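Local coordinates for protein putative oxidoreductase with NAD(P)-binding Rossmann-fold domain (Clostridium difficile, PDB 3UUW) that is a putative oxidoreductase of the Gfo/Idh/MocA family that probably binds NAD(P) in its Rossmann-fold domain, its substrate being unknown, at residues A[129-143]-A[231-244]. Residues are numbered along the deposited sequence; the frame is centred on the assembly and turned at random.
Sequences CPMYKEIKNNATEIV and SKGKIQRVKNLNVL
V238 presses its branched end between I135 and Y132: CG2 lies 3.8 Å from I135 CD1, while CB meets the Y132 ring at its edge, in plane. I135 also sends CG2 to L244 CD1 (3.7 Å), the two overlapping while pointing opposite ways. M131, stretched out past CG (chi2 177°), lays its SD 3.3 Å from N242 C, against the classic beta bulge that N242 and V243 form opposite K239. Polar bonds hold the C-terminal half of the helix. Q236 NE2 gives a weak, bent bond to I135 O; a kink at chi3 (-52°) turns the K234 amine to hydrogen-bond N138 O (NZ to O 3.0 Å), tilted from the carbonyl plane. Beyond the helix, K232 N hydrogen-bonds E141 O (3.1 Å) from above the carbonyl plane. The E141 and K232 side chains lie alongside each other, but K232 NZ is salt-bridged to D219 of the second subunit. Water bridges M131 N to L241 O, and another links Y132 OH, also bonded to E225, with V238 O and L241 N. Helix 130-138 thus covers one face of the mixed, largely antiparallel sheet, nearly antiparallel (169°) to strand 234-239, as in the C-terminal alpha/beta domain of Gfo/Idh/MocA oxidoreductases.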
# COMPACT_ATOMS: atom_id res chain seq x y z
N CYS A 129 1.75 19.77 -13.01
CA CYS A 129 1.57 18.91 -11.85
C CYS A 129 2.97 18.62 -11.29
O CYS A 129 3.81 18.06 -11.97
CB CYS A 129 0.82 17.64 -12.27
SG CYS A 129 0.83 16.33 -11.03
N PRO A 130 3.22 18.98 -10.04
CA PRO A 130 4.59 18.83 -9.54
C PRO A 130 5.14 17.40 -9.64
O PRO A 130 6.28 17.23 -10.05
CB PRO A 130 4.48 19.29 -8.09
CG PRO A 130 3.42 20.35 -8.16
CD PRO A 130 2.41 19.81 -9.12
N MET A 131 4.33 16.39 -9.35
CA MET A 131 4.86 15.01 -9.36
C MET A 131 5.04 14.50 -10.78
O MET A 131 5.96 13.74 -11.05
CB MET A 131 4.01 14.08 -8.51
CG MET A 131 4.20 14.32 -7.02
SD MET A 131 3.12 13.26 -6.07
CE MET A 131 3.86 13.41 -4.42
N TYR A 132 4.21 14.97 -11.71
CA TYR A 132 4.40 14.60 -13.11
C TYR A 132 5.69 15.21 -13.64
O TYR A 132 6.43 14.57 -14.40
CB TYR A 132 3.25 15.06 -13.99
CG TYR A 132 1.95 14.26 -13.91
CD1 TYR A 132 1.82 13.14 -13.11
CD2 TYR A 132 0.87 14.59 -14.73
CE1 TYR A 132 0.64 12.39 -13.10
CE2 TYR A 132 -0.31 13.85 -14.71
CZ TYR A 132 -0.42 12.75 -13.89
OH TYR A 132 -1.58 12.02 -13.90
N LYS A 133 5.95 16.47 -13.28
CA LYS A 133 7.20 17.10 -13.68
C LYS A 133 8.39 16.33 -13.10
O LYS A 133 9.44 16.19 -13.78
CB LYS A 133 7.24 18.57 -13.28
CG LYS A 133 6.32 19.43 -14.13
CD LYS A 133 6.33 20.93 -13.79
CE LYS A 133 7.73 21.55 -13.72
NZ LYS A 133 8.41 21.52 -15.04
N GLU A 134 8.29 15.90 -11.85
CA GLU A 134 9.39 15.18 -11.22
C GLU A 134 9.70 13.89 -11.96
O GLU A 134 10.86 13.64 -12.29
CB GLU A 134 9.10 14.90 -9.76
CG GLU A 134 10.27 14.27 -9.04
CD GLU A 134 10.15 14.33 -7.53
OE1 GLU A 134 9.12 14.81 -7.01
OE2 GLU A 134 11.10 13.87 -6.86
N ILE A 135 8.70 13.08 -12.28
CA ILE A 135 8.99 11.81 -12.93
C ILE A 135 9.48 12.03 -14.35
O ILE A 135 10.35 11.32 -14.81
CB ILE A 135 7.81 10.76 -12.86
CG1 ILE A 135 6.55 11.24 -13.59
CG2 ILE A 135 7.50 10.44 -11.39
CD1 ILE A 135 5.47 10.11 -13.76
N LYS A 136 8.97 13.08 -15.01
CA LYS A 136 9.43 13.39 -16.36
C LYS A 136 10.90 13.78 -16.31
O LYS A 136 11.71 13.34 -17.13
CB LYS A 136 8.64 14.55 -16.95
CG LYS A 136 9.02 14.94 -18.38
CD LYS A 136 8.19 16.15 -18.82
CE LYS A 136 8.48 16.58 -20.25
NZ LYS A 136 9.81 17.26 -20.32
N ASN A 137 11.25 14.62 -15.35
CA ASN A 137 12.63 15.12 -15.22
C ASN A 137 13.63 14.00 -14.85
O ASN A 137 14.80 14.05 -15.26
CB ASN A 137 12.71 16.22 -14.16
CG ASN A 137 12.08 17.53 -14.61
OD1 ASN A 137 11.90 17.78 -15.80
ND2 ASN A 137 11.80 18.40 -13.63
N ASN A 138 13.16 12.99 -14.13
CA ASN A 138 14.04 11.92 -13.62
C ASN A 138 14.08 10.65 -14.47
O ASN A 138 14.83 9.72 -14.16
CB ASN A 138 13.67 11.59 -12.17
CG ASN A 138 13.98 12.70 -11.23
OD1 ASN A 138 14.88 13.51 -11.48
ND2 ASN A 138 13.28 12.76 -10.11
N ALA A 139 13.30 10.62 -15.54
CA ALA A 139 13.21 9.45 -16.41
C ALA A 139 14.23 9.56 -17.51
O ALA A 139 14.32 10.60 -18.19
CB ALA A 139 11.83 9.34 -17.01
N THR A 140 15.04 8.52 -17.67
CA THR A 140 16.01 8.46 -18.76
C THR A 140 15.96 7.06 -19.36
O THR A 140 15.73 6.08 -18.66
CB THR A 140 17.42 8.79 -18.29
OG1 THR A 140 17.83 7.83 -17.32
CG2 THR A 140 17.47 10.19 -17.66
N GLU A 141 16.14 6.96 -20.67
CA GLU A 141 16.12 5.67 -21.36
C GLU A 141 14.76 4.96 -21.14
O GLU A 141 14.68 3.81 -20.72
CB GLU A 141 17.32 4.81 -20.95
CG GLU A 141 18.64 5.58 -21.12
CD GLU A 141 19.86 4.76 -20.75
OE1 GLU A 141 20.05 3.69 -21.34
OE2 GLU A 141 20.64 5.21 -19.88
N ILE A 142 13.71 5.70 -21.43
CA ILE A 142 12.35 5.21 -21.34
C ILE A 142 12.08 4.10 -22.34
O ILE A 142 12.45 4.22 -23.51
CB ILE A 142 11.34 6.37 -21.57
CG1 ILE A 142 11.49 7.43 -20.46
CG2 ILE A 142 9.88 5.88 -21.63
CD1 ILE A 142 10.68 8.70 -20.71
N VAL A 143 11.42 3.03 -21.90
CA VAL A 143 11.01 1.99 -22.80
C VAL A 143 9.47 1.94 -23.03
O VAL A 143 9.02 1.38 -24.03
CB VAL A 143 11.53 0.60 -22.35
CG1 VAL A 143 13.10 0.56 -22.34
CG2 VAL A 143 10.93 0.21 -20.97
N SER A 231 11.50 2.71 -17.36
CA SER A 231 12.79 3.14 -17.90
C SER A 231 13.90 2.21 -17.43
O SER A 231 13.68 1.33 -16.62
CB SER A 231 13.08 4.58 -17.52
OG SER A 231 13.21 4.71 -16.13
N LYS A 232 15.10 2.39 -17.97
CA LYS A 232 16.20 1.53 -17.59
C LYS A 232 16.38 1.51 -16.08
O LYS A 232 16.66 2.55 -15.46
CB LYS A 232 17.49 1.98 -18.27
CG LYS A 232 18.68 1.13 -17.87
CD LYS A 232 19.95 1.62 -18.52
CE LYS A 232 20.22 0.92 -19.81
NZ LYS A 232 20.71 -0.46 -19.55
N GLY A 233 16.19 0.34 -15.49
CA GLY A 233 16.37 0.14 -14.05
C GLY A 233 15.34 0.75 -13.14
O GLY A 233 15.53 0.79 -11.94
N LYS A 234 14.21 1.18 -13.67
CA LYS A 234 13.28 1.94 -12.87
C LYS A 234 11.85 1.90 -13.36
O LYS A 234 11.59 1.83 -14.56
CB LYS A 234 13.76 3.41 -12.89
CG LYS A 234 13.14 4.30 -11.89
CD LYS A 234 13.54 5.77 -12.09
CE LYS A 234 15.01 6.01 -12.19
NZ LYS A 234 15.23 7.49 -12.27
N ILE A 235 10.91 1.91 -12.42
CA ILE A 235 9.51 2.18 -12.74
C ILE A 235 9.15 3.40 -11.89
O ILE A 235 9.49 3.45 -10.70
CB ILE A 235 8.54 1.06 -12.39
CG1 ILE A 235 8.93 -0.26 -13.08
CG2 ILE A 235 7.14 1.46 -12.80
CD1 ILE A 235 8.07 -1.47 -12.71
N GLN A 236 8.51 4.39 -12.51
CA GLN A 236 7.99 5.53 -11.76
C GLN A 236 6.48 5.59 -11.99
O GLN A 236 6.01 5.41 -13.12
CB GLN A 236 8.58 6.85 -12.22
CG GLN A 236 10.10 7.01 -12.12
CD GLN A 236 10.65 8.06 -13.11
OE1 GLN A 236 10.75 7.80 -14.30
NE2 GLN A 236 11.04 9.19 -12.60
N ARG A 237 5.71 5.87 -10.95
CA ARG A 237 4.28 6.05 -11.12
C ARG A 237 3.81 7.23 -10.30
O ARG A 237 4.30 7.46 -9.18
CB ARG A 237 3.46 4.85 -10.65
CG ARG A 237 3.99 3.50 -10.93
CD ARG A 237 2.90 2.45 -10.60
NE ARG A 237 3.44 1.17 -10.94
CZ ARG A 237 4.26 0.48 -10.16
NH1 ARG A 237 4.58 0.93 -8.94
NH2 ARG A 237 4.73 -0.66 -10.58
N VAL A 238 2.84 7.95 -10.84
CA VAL A 238 2.18 8.98 -10.06
C VAL A 238 0.69 8.64 -10.10
O VAL A 238 0.13 8.48 -11.18
CB VAL A 238 2.43 10.41 -10.56
CG1 VAL A 238 1.59 11.41 -9.76
CG2 VAL A 238 3.87 10.76 -10.42
N LYS A 239 0.09 8.49 -8.92
CA LYS A 239 -1.30 8.11 -8.80
C LYS A 239 -2.12 9.29 -8.29
O LYS A 239 -1.75 9.92 -7.30
CB LYS A 239 -1.45 6.94 -7.82
CG LYS A 239 -0.78 5.68 -8.28
CD LYS A 239 -0.98 4.56 -7.23
CE LYS A 239 -0.39 3.24 -7.68
NZ LYS A 239 -0.59 2.21 -6.62
N ASN A 240 -3.22 9.55 -8.98
CA ASN A 240 -4.15 10.63 -8.62
C ASN A 240 -3.47 11.99 -8.42
O ASN A 240 -3.88 12.81 -7.57
CB ASN A 240 -4.97 10.24 -7.39
CG ASN A 240 -5.85 9.03 -7.64
OD1 ASN A 240 -6.28 8.79 -8.76
ND2 ASN A 240 -6.19 8.32 -6.58
N LEU A 241 -2.41 12.20 -9.20
CA LEU A 241 -1.60 13.42 -9.20
C LEU A 241 -0.89 13.73 -7.90
O LEU A 241 -0.23 14.78 -7.80
CB LEU A 241 -2.43 14.65 -9.64
CG LEU A 241 -3.04 14.59 -11.03
CD1 LEU A 241 -4.27 13.77 -11.05
CD2 LEU A 241 -3.35 16.02 -11.56
N ASN A 242 -0.96 12.84 -6.91
CA ASN A 242 -0.47 13.22 -5.59
C ASN A 242 0.27 12.20 -4.75
O ASN A 242 0.63 12.47 -3.60
CB ASN A 242 -1.60 13.88 -4.79
CG ASN A 242 -2.67 12.91 -4.37
OD1 ASN A 242 -2.54 11.70 -4.57
ND2 ASN A 242 -3.73 13.43 -3.74
N VAL A 243 0.51 11.02 -5.33
CA VAL A 243 1.36 10.02 -4.71
C VAL A 243 2.38 9.56 -5.75
O VAL A 243 2.00 9.28 -6.88
CB VAL A 243 0.56 8.83 -4.20
CG1 VAL A 243 1.52 7.72 -3.70
CG2 VAL A 243 -0.38 9.29 -3.08
N LEU A 244 3.65 9.56 -5.38
CA LEU A 244 4.72 9.18 -6.30
C LEU A 244 5.39 7.88 -5.82
O LEU A 244 5.81 7.78 -4.66
CB LEU A 244 5.73 10.32 -6.43
CG LEU A 244 6.79 10.25 -7.54
CD1 LEU A 244 7.28 11.63 -7.91
CD2 LEU A 244 7.93 9.38 -7.10
O HOH W 1 1.71 16.58 -7.63
O HOH W 2 -1.79 10.58 -11.55
O HOH W 3 11.17 10.33 -9.85
O HOH W 4 15.04 6.53 -15.39
O HOH W 5 17.12 5.01 -16.58